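Local coordinates for putative uncharacterized protein (Chaetomium thermophilum, PDB 5F5T) that probably serves as a spliceosomal factor of the PRP38 family, required for pre-mRNA splicing in the nucleus, at residues Y50-Q55 with A92-Q97. Sequence-based numbering, arbitrary orientation.
Sequences YFWKEQ and AFKLLQ
Trp52 reaches from helix 50-55 to helix 87-98 and meets Phe93, Lys94 and Gln97 with the far rim of its six-membered ring. CH2 of Trp52 is the common point: it lies 3.5 Å from CD2 of Phe93 and 3.6 Å from CE of Lys94. The six-membered ring of Trp52 and the Phe93 ring meet obliquely, planes at 56° and centroids 5.4 Å apart, and the indole arrives near the plane of the phenyl ring, at its CD2 corner. Lys94 runs across the end of the indole, its CB 3.8 Å from CZ3 of Trp52 and its CE beside CH2, so its methylenes do the touching. OE1 of Gln97 sits at the indole edge, 3.3 Å from CH2 of Trp52, its amide plane turned 32° from the ring. Trp52 carries its CG anti to the backbone N (chi1 177°), which sends the indole across the gap between segments 50-55 and 92-97, whose axes come within 12.2 Å. Bends at chi2 and chi3 fold the lysine chain back toward the next turn, where NZ of Lys94 donates to OE1 of Gln97 at 3.0 Å, from above the carbonyl plane. Further out, Ser49 OG is hydrogen-bonded to the backbone N of Trp52, and NE1 of Trp52 makes a weak hydrogen bond to OE1 of Glu14. Ile46 of helix 40-48 touches both Trp52 and Phe93, while Gln97 also packs on Glu14 and Phe17 of helix 9-19. Replacing Lys94 with an alanine would probably leave OE1 of Gln97 without its NZ donor and open a gap beside the CH2 corner of the indole. Phe93 CD2 and Lys94 CE lie on opposite sides of the indole plane; because the neighbouring amide takes up its amino end, probably charged, a buried lysine can pack its carbon chain on an aromatic ring.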
ATOM      1  N   TYR A  50       2.496  23.271 -11.079  1.00 66.57           N
ATOM      2  CA  TYR A  50       3.230  23.441 -12.324  1.00 65.46           C
ATOM      3  C   TYR A  50       3.416  22.124 -13.075  1.00 74.89           C
ATOM      4  O   TYR A  50       3.302  22.071 -14.298  1.00 71.98           O
ATOM      5  CB  TYR A  50       4.589  24.067 -12.030  1.00 63.05           C
ATOM      6  CG  TYR A  50       5.478  24.243 -13.233  1.00 73.39           C
ATOM      7  CD1 TYR A  50       5.325  25.338 -14.070  1.00 69.71           C
ATOM      8  CD2 TYR A  50       6.489  23.334 -13.517  1.00 70.50           C
ATOM      9  CE1 TYR A  50       6.141  25.520 -15.164  1.00 73.90           C
ATOM     10  CE2 TYR A  50       7.312  23.507 -14.614  1.00 84.10           C
ATOM     11  CZ  TYR A  50       7.132  24.603 -15.433  1.00 80.69           C
ATOM     12  OH  TYR A  50       7.945  24.788 -16.527  1.00 81.93           O
ATOM     13  N   PHE A  51       3.719  21.062 -12.337  1.00 63.12           N
ATOM     14  CA  PHE A  51       3.964  19.770 -12.957  1.00 64.30           C
ATOM     15  C   PHE A  51       2.723  19.257 -13.673  1.00 66.98           C
ATOM     16  O   PHE A  51       2.813  18.679 -14.749  1.00 72.17           O
ATOM     17  CB  PHE A  51       4.421  18.745 -11.926  1.00 46.10           C
ATOM     18  CG  PHE A  51       4.659  17.390 -12.508  1.00 59.42           C
ATOM     19  CD1 PHE A  51       5.839  17.114 -13.180  1.00 54.17           C
ATOM     20  CD2 PHE A  51       3.699  16.394 -12.405  1.00 64.35           C
ATOM     21  CE1 PHE A  51       6.065  15.865 -13.728  1.00 59.83           C
ATOM     22  CE2 PHE A  51       3.920  15.141 -12.952  1.00 63.60           C
ATOM     23  CZ  PHE A  51       5.106  14.877 -13.614  1.00 50.02           C
ATOM     24  N   TRP A  52       1.566  19.455 -13.061  1.00 61.68           N
ATOM     25  CA  TRP A  52       0.312  19.037 -13.670  1.00 67.09           C
ATOM     26  C   TRP A  52       0.071  19.818 -14.962  1.00 65.78           C
ATOM     27  O   TRP A  52      -0.265  19.244 -15.996  1.00 72.05           O
ATOM     28  CB  TRP A  52      -0.842  19.234 -12.690  1.00 55.02           C
ATOM     29  CG  TRP A  52      -2.182  18.911 -13.249  1.00 69.12           C
ATOM     30  CD1 TRP A  52      -3.064  19.786 -13.813  1.00 59.14           C
ATOM     31  CD2 TRP A  52      -2.819  17.628 -13.270  1.00 65.90           C
ATOM     32  NE1 TRP A  52      -4.203  19.124 -14.201  1.00 59.91           N
ATOM     33  CE2 TRP A  52      -4.080  17.798 -13.876  1.00 62.47           C
ATOM     34  CE3 TRP A  52      -2.445  16.352 -12.841  1.00 55.42           C
ATOM     35  CZ2 TRP A  52      -4.967  16.742 -14.066  1.00 64.23           C
ATOM     36  CZ3 TRP A  52      -3.329  15.302 -13.028  1.00 65.19           C
ATOM     37  CH2 TRP A  52      -4.574  15.503 -13.636  1.00 62.81           C
ATOM     38  N   LYS A  53       0.260  21.132 -14.892  1.00 65.30           N
ATOM     39  CA  LYS A  53       0.004  22.021 -16.021  1.00 66.69           C
ATOM     40  C   LYS A  53       0.959  21.807 -17.195  1.00 67.70           C
ATOM     41  O   LYS A  53       0.572  21.988 -18.348  1.00 87.78           O
ATOM     42  CB  LYS A  53       0.070  23.479 -15.562  1.00 71.68           C
ATOM     43  CG  LYS A  53      -1.077  23.894 -14.652  1.00 62.49           C
ATOM     44  CD  LYS A  53      -0.988  25.371 -14.301  1.00 76.83           C
ATOM     45  CE  LYS A  53      -1.963  25.740 -13.194  1.00 96.43           C
ATOM     46  NZ  LYS A  53      -3.381  25.619 -13.637  1.00106.12           N
ATOM     47  N   GLU A  54       2.203  21.437 -16.908  1.00 75.31           N
ATOM     48  CA  GLU A  54       3.222  21.344 -17.955  1.00 76.61           C
ATOM     49  C   GLU A  54       3.554  19.921 -18.398  1.00 61.21           C
ATOM     50  O   GLU A  54       4.102  19.721 -19.480  1.00 78.81           O
ATOM     51  CB  GLU A  54       4.512  22.026 -17.490  1.00 93.38           C
ATOM     52  CG  GLU A  54       4.428  23.535 -17.419  1.00107.45           C
ATOM     53  CD  GLU A  54       4.421  24.173 -18.790  1.00115.54           C
ATOM     54  OE1 GLU A  54       5.053  23.607 -19.707  1.00126.38           O
ATOM     55  OE2 GLU A  54       3.791  25.241 -18.950  1.00109.78           O
ATOM     56  N   GLN A  55       3.231  18.936 -17.571  1.00 75.21           N
ATOM     57  CA  GLN A  55       3.647  17.564 -17.848  1.00 72.61           C
ATOM     58  C   GLN A  55       2.500  16.562 -17.808  1.00 64.02           C
ATOM     59  O   GLN A  55       2.633  15.449 -18.311  1.00 84.73           O
ATOM     60  CB  GLN A  55       4.741  17.136 -16.867  1.00 72.99           C
ATOM     61  CG  GLN A  55       6.058  17.866 -17.067  1.00 76.04           C
ATOM     62  CD  GLN A  55       6.679  17.582 -18.423  1.00 89.55           C
ATOM     63  OE1 GLN A  55       6.632  16.455 -18.920  1.00 86.18           O
ATOM     64  NE2 GLN A  55       7.261  18.608 -19.032  1.00 97.97           N
ATOM     65  N   ALA A  92      -0.608   9.818 -10.158  1.00 46.80           N
ATOM     66  CA  ALA A  92      -1.638   8.967  -9.575  1.00 46.21           C
ATOM     67  C   ALA A  92      -3.019   9.561  -9.843  1.00 60.59           C
ATOM     68  O   ALA A  92      -3.949   8.851 -10.232  1.00 61.92           O
ATOM     69  CB  ALA A  92      -1.413   8.794  -8.086  1.00 40.97           C
ATOM     70  N   PHE A  93      -3.139  10.870  -9.648  1.00 49.01           N
ATOM     71  CA  PHE A  93      -4.404  11.558  -9.873  1.00 66.75           C
ATOM     72  C   PHE A  93      -4.798  11.468 -11.336  1.00 65.73           C
ATOM     73  O   PHE A  93      -5.968  11.256 -11.669  1.00 60.31           O
ATOM     74  CB  PHE A  93      -4.311  13.022  -9.441  1.00 65.83           C
ATOM     75  CG  PHE A  93      -5.613  13.765  -9.540  1.00 73.59           C
ATOM     76  CD1 PHE A  93      -6.657  13.482  -8.672  1.00 89.03           C
ATOM     77  CD2 PHE A  93      -5.795  14.746 -10.499  1.00 72.60           C
ATOM     78  CE1 PHE A  93      -7.859  14.165  -8.761  1.00 74.34           C
ATOM     79  CE2 PHE A  93      -6.995  15.434 -10.594  1.00 69.75           C
ATOM     80  CZ  PHE A  93      -8.028  15.141  -9.722  1.00 70.65           C
ATOM     81  N   LYS A  94      -3.808  11.605 -12.210  1.00 50.53           N
ATOM     82  CA  LYS A  94      -4.054  11.479 -13.637  1.00 58.84           C
ATOM     83  C   LYS A  94      -4.534  10.079 -13.986  1.00 62.80           C
ATOM     84  O   LYS A  94      -5.395   9.917 -14.838  1.00 73.65           O
ATOM     85  CB  LYS A  94      -2.797  11.809 -14.435  1.00 57.10           C
ATOM     86  CG  LYS A  94      -3.012  11.792 -15.937  1.00 58.18           C
ATOM     87  CD  LYS A  94      -4.262  12.563 -16.324  1.00 75.96           C
ATOM     88  CE  LYS A  94      -3.926  13.954 -16.826  1.00 68.95           C
ATOM     89  NZ  LYS A  94      -5.030  14.532 -17.646  1.00 69.97           N
ATOM     90  N   LEU A  95      -3.987   9.073 -13.316  1.00 60.51           N
ATOM     91  CA  LEU A  95      -4.430   7.703 -13.524  1.00 60.97           C
ATOM     92  C   LEU A  95      -5.877   7.557 -13.074  1.00 68.74           C
ATOM     93  O   LEU A  95      -6.668   6.864 -13.715  1.00 59.62           O
ATOM     94  CB  LEU A  95      -3.532   6.720 -12.777  1.00 48.96           C
ATOM     95  CG  LEU A  95      -2.297   6.242 -13.545  1.00 62.11           C
ATOM     96  CD1 LEU A  95      -1.524   5.233 -12.718  1.00 65.23           C
ATOM     97  CD2 LEU A  95      -2.675   5.658 -14.897  1.00 64.85           C
ATOM     98  N   LEU A  96      -6.221   8.215 -11.971  1.00 61.81           N
ATOM     99  CA  LEU A  96      -7.605   8.238 -11.513  1.00 72.85           C
ATOM    100  C   LEU A  96      -8.503   8.838 -12.590  1.00 68.93           C
ATOM    101  O   LEU A  96      -9.611   8.358 -12.828  1.00 73.69           O
ATOM    102  CB  LEU A  96      -7.738   9.034 -10.214  1.00 56.38           C
ATOM    103  CG  LEU A  96      -7.198   8.383  -8.941  1.00 62.85           C
ATOM    104  CD1 LEU A  96      -7.314   9.341  -7.767  1.00 57.48           C
ATOM    105  CD2 LEU A  96      -7.932   7.086  -8.652  1.00 57.88           C
ATOM    106  N   GLN A  97      -8.009   9.880 -13.249  1.00 73.35           N
ATOM    107  CA  GLN A  97      -8.735  10.515 -14.348  1.00 69.24           C
ATOM    108  C   GLN A  97      -8.924   9.573 -15.538  1.00 76.62           C
ATOM    109  O   GLN A  97     -10.027   9.425 -16.060  1.00 89.08           O
ATOM    110  CB  GLN A  97      -8.002  11.783 -14.792  1.00 77.01           C
ATOM    111  CG  GLN A  97      -8.852  12.763 -15.567  1.00 91.13           C
ATOM    112  CD  GLN A  97      -8.053  13.953 -16.058  1.00101.08           C
ATOM    113  OE1 GLN A  97      -7.037  14.317 -15.467  1.00 96.13           O
ATOM    114  NE2 GLN A  97      -8.509  14.567 -17.145  1.00102.82           N
TER